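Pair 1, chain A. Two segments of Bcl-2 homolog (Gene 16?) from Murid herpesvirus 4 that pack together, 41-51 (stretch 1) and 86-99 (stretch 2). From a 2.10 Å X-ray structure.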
# COMPACT_ATOMS: atom_id res chain seq x y z
N LYS A 41 10.09 6.43 -1.31
CA LYS A 41 10.62 5.11 -1.25
C LYS A 41 9.46 4.07 -1.42
O LYS A 41 9.55 3.12 -2.20
CB LYS A 41 11.31 4.89 0.05
CG LYS A 41 11.40 3.42 0.38
CD LYS A 41 12.21 3.33 1.67
CE LYS A 41 12.45 1.86 1.97
NZ LYS A 41 13.63 1.64 2.84
N ILE A 42 8.35 4.30 -0.74
CA ILE A 42 7.24 3.36 -0.81
C ILE A 42 6.58 3.43 -2.18
O ILE A 42 6.27 2.40 -2.73
CB ILE A 42 6.24 3.64 0.29
CG1 ILE A 42 6.93 3.31 1.64
CG2 ILE A 42 4.96 2.74 0.12
CD1 ILE A 42 6.11 3.98 2.73
N ILE A 43 6.41 4.62 -2.77
CA ILE A 43 5.79 4.65 -4.09
C ILE A 43 6.70 3.89 -5.07
O ILE A 43 6.20 3.07 -5.85
CB ILE A 43 5.63 6.06 -4.65
CG1 ILE A 43 4.64 6.86 -3.83
CG2 ILE A 43 5.26 5.97 -6.15
CD1 ILE A 43 4.58 8.35 -4.14
N THR A 44 8.01 4.09 -5.00
CA THR A 44 8.97 3.37 -5.92
C THR A 44 8.86 1.83 -5.72
O THR A 44 8.79 1.09 -6.68
CB THR A 44 10.39 3.80 -5.62
OG1 THR A 44 10.48 5.18 -5.82
CG2 THR A 44 11.33 3.12 -6.43
N LEU A 45 8.82 1.33 -4.47
CA LEU A 45 8.65 -0.13 -4.27
C LEU A 45 7.33 -0.57 -4.92
O LEU A 45 7.27 -1.58 -5.63
CB LEU A 45 8.71 -0.52 -2.77
CG LEU A 45 10.09 -0.13 -2.16
CD1 LEU A 45 10.16 -0.22 -0.64
CD2 LEU A 45 11.16 -0.95 -2.83
N THR A 46 6.25 0.19 -4.70
CA THR A 46 4.97 -0.22 -5.30
C THR A 46 5.03 -0.25 -6.81
O THR A 46 4.42 -1.12 -7.43
CB THR A 46 3.71 0.58 -4.82
OG1 THR A 46 3.77 1.95 -5.24
CG2 THR A 46 3.50 0.54 -3.25
N GLN A 47 5.75 0.67 -7.42
CA GLN A 47 5.86 0.67 -8.87
C GLN A 47 6.63 -0.54 -9.34
O GLN A 47 6.27 -1.14 -10.35
CB GLN A 47 6.48 1.98 -9.35
CG GLN A 47 5.49 3.16 -9.25
CD GLN A 47 6.17 4.50 -9.46
OE1 GLN A 47 7.33 4.67 -9.06
NE2 GLN A 47 5.45 5.50 -10.04
N GLU A 48 7.63 -0.93 -8.60
CA GLU A 48 8.40 -2.13 -8.94
C GLU A 48 7.53 -3.38 -8.79
O GLU A 48 7.53 -4.29 -9.65
CB GLU A 48 9.55 -2.29 -7.99
CG GLU A 48 10.78 -1.55 -8.35
CD GLU A 48 11.26 -1.93 -9.76
OE1 GLU A 48 11.67 -3.09 -9.96
OE2 GLU A 48 11.24 -1.07 -10.69
N PHE A 49 6.77 -3.41 -7.69
CA PHE A 49 5.88 -4.56 -7.43
C PHE A 49 4.80 -4.64 -8.56
O PHE A 49 4.52 -5.69 -9.10
CB PHE A 49 5.23 -4.33 -6.10
CG PHE A 49 4.23 -5.38 -5.70
CD1 PHE A 49 2.90 -5.34 -6.19
CD2 PHE A 49 4.59 -6.38 -4.72
CE1 PHE A 49 1.98 -6.31 -5.76
CE2 PHE A 49 3.64 -7.33 -4.31
CZ PHE A 49 2.34 -7.32 -4.83
N ARG A 50 4.22 -3.52 -8.92
CA ARG A 50 3.24 -3.47 -10.06
C ARG A 50 3.81 -3.91 -11.40
O ARG A 50 3.11 -4.57 -12.16
CB ARG A 50 2.66 -2.06 -10.19
CG ARG A 50 1.48 -2.00 -11.16
CD ARG A 50 0.20 -2.56 -10.51
NE ARG A 50 -0.25 -1.69 -9.38
CZ ARG A 50 -0.95 -0.57 -9.53
NH1 ARG A 50 -1.38 -0.25 -10.78
NH2 ARG A 50 -1.31 0.20 -8.48
N ARG A 51 5.09 -3.62 -11.69
CA ARG A 51 5.70 -4.07 -12.94
C ARG A 51 5.77 -5.60 -12.98
O ARG A 51 5.55 -6.22 -14.00
CB ARG A 51 7.12 -3.58 -13.10
CG ARG A 51 7.29 -2.19 -13.63
CD ARG A 51 8.78 -1.85 -13.75
NE ARG A 51 9.45 -2.56 -14.87
CZ ARG A 51 9.44 -2.14 -16.13
NH1 ARG A 51 8.78 -1.02 -16.45
NH2 ARG A 51 10.07 -2.83 -17.08
N SER A 86 8.37 -7.91 3.91
CA SER A 86 8.25 -6.56 3.40
C SER A 86 7.64 -6.52 2.02
O SER A 86 7.07 -5.54 1.64
CB SER A 86 9.59 -5.86 3.45
OG SER A 86 10.51 -6.61 2.69
N GLY A 87 7.73 -7.61 1.27
CA GLY A 87 7.13 -7.72 -0.03
C GLY A 87 5.62 -7.76 0.07
O GLY A 87 4.92 -7.21 -0.82
N ARG A 88 5.09 -8.42 1.12
CA ARG A 88 3.62 -8.38 1.35
C ARG A 88 3.21 -6.97 1.74
O ARG A 88 2.18 -6.39 1.28
CB ARG A 88 3.18 -9.41 2.41
CG ARG A 88 3.45 -10.88 2.09
CD ARG A 88 2.75 -11.32 0.79
NE ARG A 88 3.13 -12.70 0.48
CZ ARG A 88 2.49 -13.77 0.98
NH1 ARG A 88 1.42 -13.62 1.78
NH2 ARG A 88 2.90 -15.01 0.67
N ILE A 89 3.98 -6.38 2.62
CA ILE A 89 3.75 -4.96 2.86
C ILE A 89 3.77 -4.05 1.59
O ILE A 89 2.90 -3.14 1.44
CB ILE A 89 4.74 -4.44 3.88
CG1 ILE A 89 4.51 -5.31 5.16
CG2 ILE A 89 4.52 -2.91 4.06
CD1 ILE A 89 5.40 -4.98 6.33
N VAL A 90 4.72 -4.26 0.68
CA VAL A 90 4.72 -3.40 -0.46
C VAL A 90 3.43 -3.64 -1.28
O VAL A 90 2.83 -2.73 -1.76
CB VAL A 90 5.92 -3.74 -1.36
CG1 VAL A 90 5.78 -3.04 -2.73
CG2 VAL A 90 7.22 -3.41 -0.63
N GLY A 91 2.99 -4.88 -1.40
CA GLY A 91 1.71 -5.20 -2.06
C GLY A 91 0.50 -4.47 -1.41
O GLY A 91 -0.41 -3.99 -2.12
N PHE A 92 0.48 -4.45 -0.06
CA PHE A 92 -0.51 -3.72 0.73
C PHE A 92 -0.54 -2.23 0.27
O PHE A 92 -1.61 -1.59 0.03
CB PHE A 92 -0.13 -3.93 2.20
CG PHE A 92 -0.70 -2.91 3.18
CD1 PHE A 92 -0.03 -1.74 3.44
CD2 PHE A 92 -1.82 -3.23 4.00
CE1 PHE A 92 -0.47 -0.87 4.45
CE2 PHE A 92 -2.29 -2.35 4.98
CZ PHE A 92 -1.60 -1.16 5.21
N PHE A 93 0.64 -1.65 0.18
CA PHE A 93 0.64 -0.26 -0.23
C PHE A 93 0.22 -0.12 -1.66
O PHE A 93 -0.32 0.93 -2.02
CB PHE A 93 2.03 0.39 0.00
CG PHE A 93 2.23 0.87 1.43
CD1 PHE A 93 1.54 2.01 1.90
CD2 PHE A 93 3.08 0.15 2.34
CE1 PHE A 93 1.71 2.42 3.22
CE2 PHE A 93 3.22 0.57 3.72
CZ PHE A 93 2.55 1.68 4.15
N ASP A 94 0.52 -1.10 -2.52
CA ASP A 94 0.18 -0.91 -3.98
C ASP A 94 -1.29 -1.07 -4.13
O ASP A 94 -1.91 -0.50 -5.05
CB ASP A 94 0.82 -1.99 -4.84
CG ASP A 94 0.75 -1.68 -6.32
OD1 ASP A 94 0.77 -0.46 -6.67
OD2 ASP A 94 0.73 -2.62 -7.17
N VAL A 95 -1.88 -1.94 -3.29
CA VAL A 95 -3.38 -1.96 -3.31
C VAL A 95 -3.97 -0.60 -2.94
O VAL A 95 -4.88 -0.08 -3.66
CB VAL A 95 -3.94 -3.07 -2.41
CG1 VAL A 95 -5.44 -2.83 -2.21
CG2 VAL A 95 -3.52 -4.45 -3.00
N GLY A 96 -3.45 0.00 -1.87
CA GLY A 96 -3.93 1.36 -1.47
C GLY A 96 -3.64 2.39 -2.57
O GLY A 96 -4.43 3.31 -2.78
N ARG A 97 -2.50 2.27 -3.27
CA ARG A 97 -2.19 3.19 -4.34
C ARG A 97 -3.16 3.03 -5.50
O ARG A 97 -3.55 4.03 -6.10
CB ARG A 97 -0.78 2.98 -4.87
CG ARG A 97 -0.43 3.93 -6.01
CD ARG A 97 1.06 3.85 -6.48
NE ARG A 97 1.38 2.55 -7.07
CZ ARG A 97 1.64 2.37 -8.38
NH1 ARG A 97 1.68 3.38 -9.23
NH2 ARG A 97 1.97 1.18 -8.86
N TYR A 98 -3.52 1.77 -5.82
CA TYR A 98 -4.49 1.49 -6.87
C TYR A 98 -5.81 2.18 -6.50
O TYR A 98 -6.33 2.93 -7.30
CB TYR A 98 -4.78 -0.02 -7.04
CG TYR A 98 -5.72 -0.28 -8.23
CD1 TYR A 98 -5.19 -0.38 -9.53
CD2 TYR A 98 -7.13 -0.38 -8.08
CE1 TYR A 98 -6.01 -0.58 -10.65
CE2 TYR A 98 -7.96 -0.59 -9.20
CZ TYR A 98 -7.38 -0.70 -10.48
OH TYR A 98 -8.12 -0.90 -11.64
N VAL A 99 -6.36 1.88 -5.31
CA VAL A 99 -7.62 2.48 -4.89
C VAL A 99 -7.59 4.03 -5.09
O VAL A 99 -8.41 4.58 -5.84
CB VAL A 99 -7.99 2.17 -3.45
CG1 VAL A 99 -9.27 2.93 -3.08
CG2 VAL A 99 -8.19 0.68 -3.27

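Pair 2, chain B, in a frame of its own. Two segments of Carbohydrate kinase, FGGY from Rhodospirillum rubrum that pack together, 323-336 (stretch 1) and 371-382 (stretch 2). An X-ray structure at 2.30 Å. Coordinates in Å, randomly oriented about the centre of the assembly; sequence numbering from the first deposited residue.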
# COMPACT_ATOMS: atom_id res chain seq x y z
N ALA B 323 9.19 -8.86 -24.45
CA ALA B 323 9.78 -9.94 -23.66
C ALA B 323 8.74 -10.74 -22.92
O ALA B 323 8.64 -11.95 -23.12
CB ALA B 323 10.77 -9.41 -22.70
N HIS B 324 7.97 -10.07 -22.06
CA HIS B 324 6.88 -10.73 -21.34
C HIS B 324 5.87 -11.37 -22.29
O HIS B 324 5.47 -12.52 -22.11
CB HIS B 324 6.13 -9.75 -20.47
CG HIS B 324 6.90 -9.30 -19.28
ND1 HIS B 324 8.17 -8.76 -19.38
CD2 HIS B 324 6.57 -9.26 -17.97
CE1 HIS B 324 8.60 -8.44 -18.17
NE2 HIS B 324 7.65 -8.73 -17.30
N ALA B 325 5.42 -10.63 -23.29
CA ALA B 325 4.49 -11.28 -24.20
C ALA B 325 5.12 -12.57 -24.74
O ALA B 325 4.49 -13.64 -24.77
CB ALA B 325 4.11 -10.34 -25.32
N GLN B 326 6.38 -12.48 -25.16
CA GLN B 326 7.01 -13.63 -25.81
C GLN B 326 7.16 -14.82 -24.87
O GLN B 326 6.79 -15.94 -25.22
CB GLN B 326 8.35 -13.24 -26.44
CG GLN B 326 8.21 -12.39 -27.71
CD GLN B 326 9.54 -12.26 -28.45
OE1 GLN B 326 10.39 -13.15 -28.34
NE2 GLN B 326 9.72 -11.15 -29.18
N LEU B 327 7.67 -14.56 -23.66
CA LEU B 327 7.74 -15.58 -22.59
C LEU B 327 6.40 -16.11 -22.10
O LEU B 327 6.31 -17.28 -21.73
CB LEU B 327 8.56 -15.08 -21.41
CG LEU B 327 9.98 -14.80 -21.86
CD1 LEU B 327 10.67 -13.84 -20.90
CD2 LEU B 327 10.72 -16.16 -22.04
N ASP B 328 5.38 -15.25 -22.11
CA ASP B 328 4.04 -15.67 -21.68
C ASP B 328 3.58 -16.74 -22.63
O ASP B 328 3.08 -17.80 -22.21
CB ASP B 328 3.06 -14.50 -21.69
CG ASP B 328 3.00 -13.77 -20.33
OD1 ASP B 328 3.83 -14.10 -19.46
OD2 ASP B 328 2.13 -12.87 -20.15
N ALA B 329 3.80 -16.48 -23.92
CA ALA B 329 3.43 -17.42 -24.97
C ALA B 329 4.15 -18.75 -24.80
O ALA B 329 3.56 -19.81 -24.97
CB ALA B 329 3.73 -16.83 -26.35
N LEU B 330 5.44 -18.70 -24.48
CA LEU B 330 6.17 -19.96 -24.33
C LEU B 330 5.58 -20.72 -23.16
O LEU B 330 5.33 -21.91 -23.28
CB LEU B 330 7.65 -19.71 -24.09
CG LEU B 330 8.65 -19.72 -25.25
CD1 LEU B 330 8.12 -20.42 -26.51
CD2 LEU B 330 9.04 -18.34 -25.57
N ALA B 331 5.35 -20.04 -22.03
CA ALA B 331 4.88 -20.73 -20.82
C ALA B 331 3.51 -21.37 -21.04
O ALA B 331 3.22 -22.45 -20.50
CB ALA B 331 4.85 -19.76 -19.61
N ALA B 332 2.67 -20.70 -21.84
CA ALA B 332 1.41 -21.27 -22.34
C ALA B 332 1.55 -22.71 -22.82
O ALA B 332 0.70 -23.52 -22.51
CB ALA B 332 0.81 -20.40 -23.45
N GLU B 333 2.60 -23.04 -23.57
CA GLU B 333 2.76 -24.38 -24.15
C GLU B 333 3.36 -25.39 -23.15
O GLU B 333 3.80 -26.48 -23.52
CB GLU B 333 3.60 -24.31 -25.45
CG GLU B 333 4.39 -25.62 -25.86
CD GLU B 333 3.80 -26.41 -27.09
OE1 GLU B 333 4.31 -26.18 -28.23
OE2 GLU B 333 2.88 -27.26 -26.90
N VAL B 334 3.38 -25.02 -21.88
CA VAL B 334 4.07 -25.81 -20.88
C VAL B 334 3.07 -26.23 -19.83
O VAL B 334 2.24 -25.43 -19.41
CB VAL B 334 5.22 -24.97 -20.23
CG1 VAL B 334 5.87 -25.72 -19.09
CG2 VAL B 334 6.26 -24.57 -21.27
N PRO B 335 3.12 -27.48 -19.38
CA PRO B 335 2.10 -27.95 -18.44
C PRO B 335 2.19 -27.23 -17.12
O PRO B 335 3.27 -26.84 -16.72
CB PRO B 335 2.48 -29.42 -18.20
CG PRO B 335 3.49 -29.75 -19.23
CD PRO B 335 4.13 -28.50 -19.71
N ALA B 336 1.06 -27.07 -16.46
CA ALA B 336 1.00 -26.65 -15.07
C ALA B 336 2.01 -27.42 -14.23
O ALA B 336 2.07 -28.63 -14.32
CB ALA B 336 -0.41 -26.92 -14.53
N THR B 371 13.03 -25.52 -20.76
CA THR B 371 13.16 -24.50 -21.80
C THR B 371 12.88 -23.18 -21.15
O THR B 371 12.46 -23.14 -19.97
CB THR B 371 12.05 -24.68 -22.83
OG1 THR B 371 10.78 -24.63 -22.15
CG2 THR B 371 12.16 -26.04 -23.50
N ARG B 372 13.06 -22.08 -21.88
CA ARG B 372 12.80 -20.79 -21.26
C ARG B 372 11.33 -20.66 -20.76
O ARG B 372 11.05 -20.01 -19.76
CB ARG B 372 13.24 -19.62 -22.14
CG ARG B 372 12.46 -19.47 -23.40
CD ARG B 372 13.13 -18.46 -24.33
NE ARG B 372 14.33 -19.04 -24.90
CZ ARG B 372 15.57 -18.73 -24.53
NH1 ARG B 372 15.79 -17.81 -23.58
NH2 ARG B 372 16.58 -19.36 -25.11
N GLY B 373 10.42 -21.35 -21.44
CA GLY B 373 9.03 -21.40 -21.04
C GLY B 373 8.80 -22.00 -19.67
O GLY B 373 8.02 -21.47 -18.90
N HIS B 374 9.47 -23.11 -19.37
CA HIS B 374 9.40 -23.73 -18.06
C HIS B 374 9.93 -22.78 -17.00
O HIS B 374 9.33 -22.66 -15.92
CB HIS B 374 10.26 -24.97 -18.01
CG HIS B 374 9.70 -26.13 -18.75
ND1 HIS B 374 9.87 -26.28 -20.11
CD2 HIS B 374 9.03 -27.22 -18.32
CE1 HIS B 374 9.29 -27.42 -20.49
NE2 HIS B 374 8.78 -28.00 -19.43
N LEU B 375 11.05 -22.11 -17.27
CA LEU B 375 11.61 -21.20 -16.28
C LEU B 375 10.65 -20.06 -15.98
O LEU B 375 10.40 -19.73 -14.81
CB LEU B 375 12.99 -20.63 -16.69
CG LEU B 375 14.27 -21.43 -16.44
CD1 LEU B 375 15.43 -20.53 -15.98
CD2 LEU B 375 14.06 -22.46 -15.41
N TRP B 376 10.16 -19.43 -17.04
CA TRP B 376 9.18 -18.36 -16.91
C TRP B 376 7.94 -18.83 -16.14
O TRP B 376 7.44 -18.15 -15.23
CB TRP B 376 8.77 -17.88 -18.29
CG TRP B 376 7.94 -16.64 -18.28
CD1 TRP B 376 6.66 -16.54 -18.67
CD2 TRP B 376 8.35 -15.33 -17.86
NE1 TRP B 376 6.23 -15.24 -18.54
CE2 TRP B 376 7.25 -14.48 -18.04
CE3 TRP B 376 9.54 -14.80 -17.34
CZ2 TRP B 376 7.29 -13.12 -17.71
CZ3 TRP B 376 9.59 -13.45 -17.02
CH2 TRP B 376 8.47 -12.62 -17.22
N ARG B 377 7.46 -20.01 -16.51
CA ARG B 377 6.26 -20.56 -15.90
C ARG B 377 6.45 -20.80 -14.42
O ARG B 377 5.62 -20.41 -13.60
CB ARG B 377 5.86 -21.86 -16.58
CG ARG B 377 4.65 -22.48 -15.89
CD ARG B 377 3.81 -23.26 -16.85
NE ARG B 377 2.50 -23.48 -16.28
CZ ARG B 377 1.35 -23.16 -16.86
NH1 ARG B 377 1.33 -22.60 -18.07
NH2 ARG B 377 0.22 -23.42 -16.22
N ALA B 378 7.57 -21.43 -14.09
CA ALA B 378 7.88 -21.77 -12.72
C ALA B 378 7.86 -20.50 -11.90
O ALA B 378 7.37 -20.49 -10.79
CB ALA B 378 9.23 -22.43 -12.63
N LEU B 379 8.40 -19.41 -12.45
CA LEU B 379 8.40 -18.15 -11.71
C LEU B 379 6.97 -17.64 -11.57
O LEU B 379 6.58 -17.18 -10.49
CB LEU B 379 9.26 -17.06 -12.35
CG LEU B 379 9.15 -15.76 -11.52
CD1 LEU B 379 9.44 -16.05 -10.05
CD2 LEU B 379 10.00 -14.56 -12.01
N LEU B 380 6.21 -17.72 -12.67
CA LEU B 380 4.83 -17.28 -12.64
C LEU B 380 4.06 -18.03 -11.54
O LEU B 380 3.32 -17.43 -10.75
CB LEU B 380 4.14 -17.51 -13.98
CG LEU B 380 4.56 -16.57 -15.10
CD1 LEU B 380 3.55 -16.60 -16.26
CD2 LEU B 380 4.74 -15.19 -14.57
N GLU B 381 4.28 -19.34 -11.48
CA GLU B 381 3.56 -20.20 -10.58
C GLU B 381 4.02 -19.95 -9.16
O GLU B 381 3.20 -19.90 -8.23
CB GLU B 381 3.79 -21.64 -10.98
CG GLU B 381 3.12 -22.00 -12.29
CD GLU B 381 3.35 -23.42 -12.71
OE1 GLU B 381 4.31 -24.03 -12.16
OE2 GLU B 381 2.55 -23.94 -13.54
N ALA B 382 5.33 -19.78 -8.98
CA ALA B 382 5.86 -19.46 -7.65
C ALA B 382 5.22 -18.16 -7.09
O ALA B 382 4.81 -18.11 -5.93
CB ALA B 382 7.41 -19.41 -7.64

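Both pairs set two helices nearly perpendicular: the signed crossing angle is -93° in pair 1 and -96° in pair 2, and 14 central residues superpose with an RMSD of 0.7 Å. The axes approach to 8.7 Å in pair 1 and 7.6 Å in pair 2, yet the buried surfaces are similar, 686 and 721 Å². The tightest matches are Thr A46 on Ala B331 and Ile A43 on Asp B328, each with CA atoms 0.1 Å apart; Asp A94 falls on Arg B377 at 0.4 Å.

The closer approach of pair 2 coincides with a small residue at the contact. Gly B373, matched to Val A90, lets its CA lie 3.8 Å from Leu B330 CB; an ideal CB there would stand 3.2 Å from both Leu B330 O and Val B334 CG2. In pair 1 the matched residue, Val A90 (CA atoms 1.5 Å apart), packs through CG1, which lies 3.9 Å from Leu A45 CB and 3.7 Å from Phe A49 CB.

At the next matched position the size relation is reversed. Gly A91 offers its CA to the face of Phe A49, 3.7 Å from the ring centroid and 20° off the normal. His B374 instead supplies the ring, and Val B334, the counterpart of Phe A49 but in loop, places CG1 3.7 Å from the His B374 ring centroid, 16° off the normal. A CH-pi contact is thus kept while the aromatic partner moves from stretch 1 to stretch 2.

Ile A42 and Leu B327 share both position and task. Ile A42 CG2 lies 4.0 Å from the Phe A93 ring centroid, and Leu B327 CB lies 3.4 Å from that of the five-membered ring of Trp B376. The indole adds a polar contact at the position matched to Ile A43: Trp B376 NE1 donates to Asp B328 OD1 at 2.8 Å and 168°. In pair 2 the edge of Trp B376 also meets the face of His B324.

The polar solutions also differ at Asp A94 and Arg B377. In pair 1 the carboxylate receives Arg A50, with NE to Asp A94 OD2 at 2.6 Å and NH2 to Asp A94 OD1 at 2.8 Å. Arg A97 NH2 also binds Asp A94 OD1, at 3.0 Å, so the shared acid accompanies the stacking of two like-charged guanidinium groups, centres 4.1 Å apart and planes at 30°. In pair 2 the charge is inverted: Arg B377 NH1 donates to the backbone Ala B331 O at 3.1 Å, while Arg B377 NE bridges to Glu B381 OE2 at 2.8 Å within its own helix.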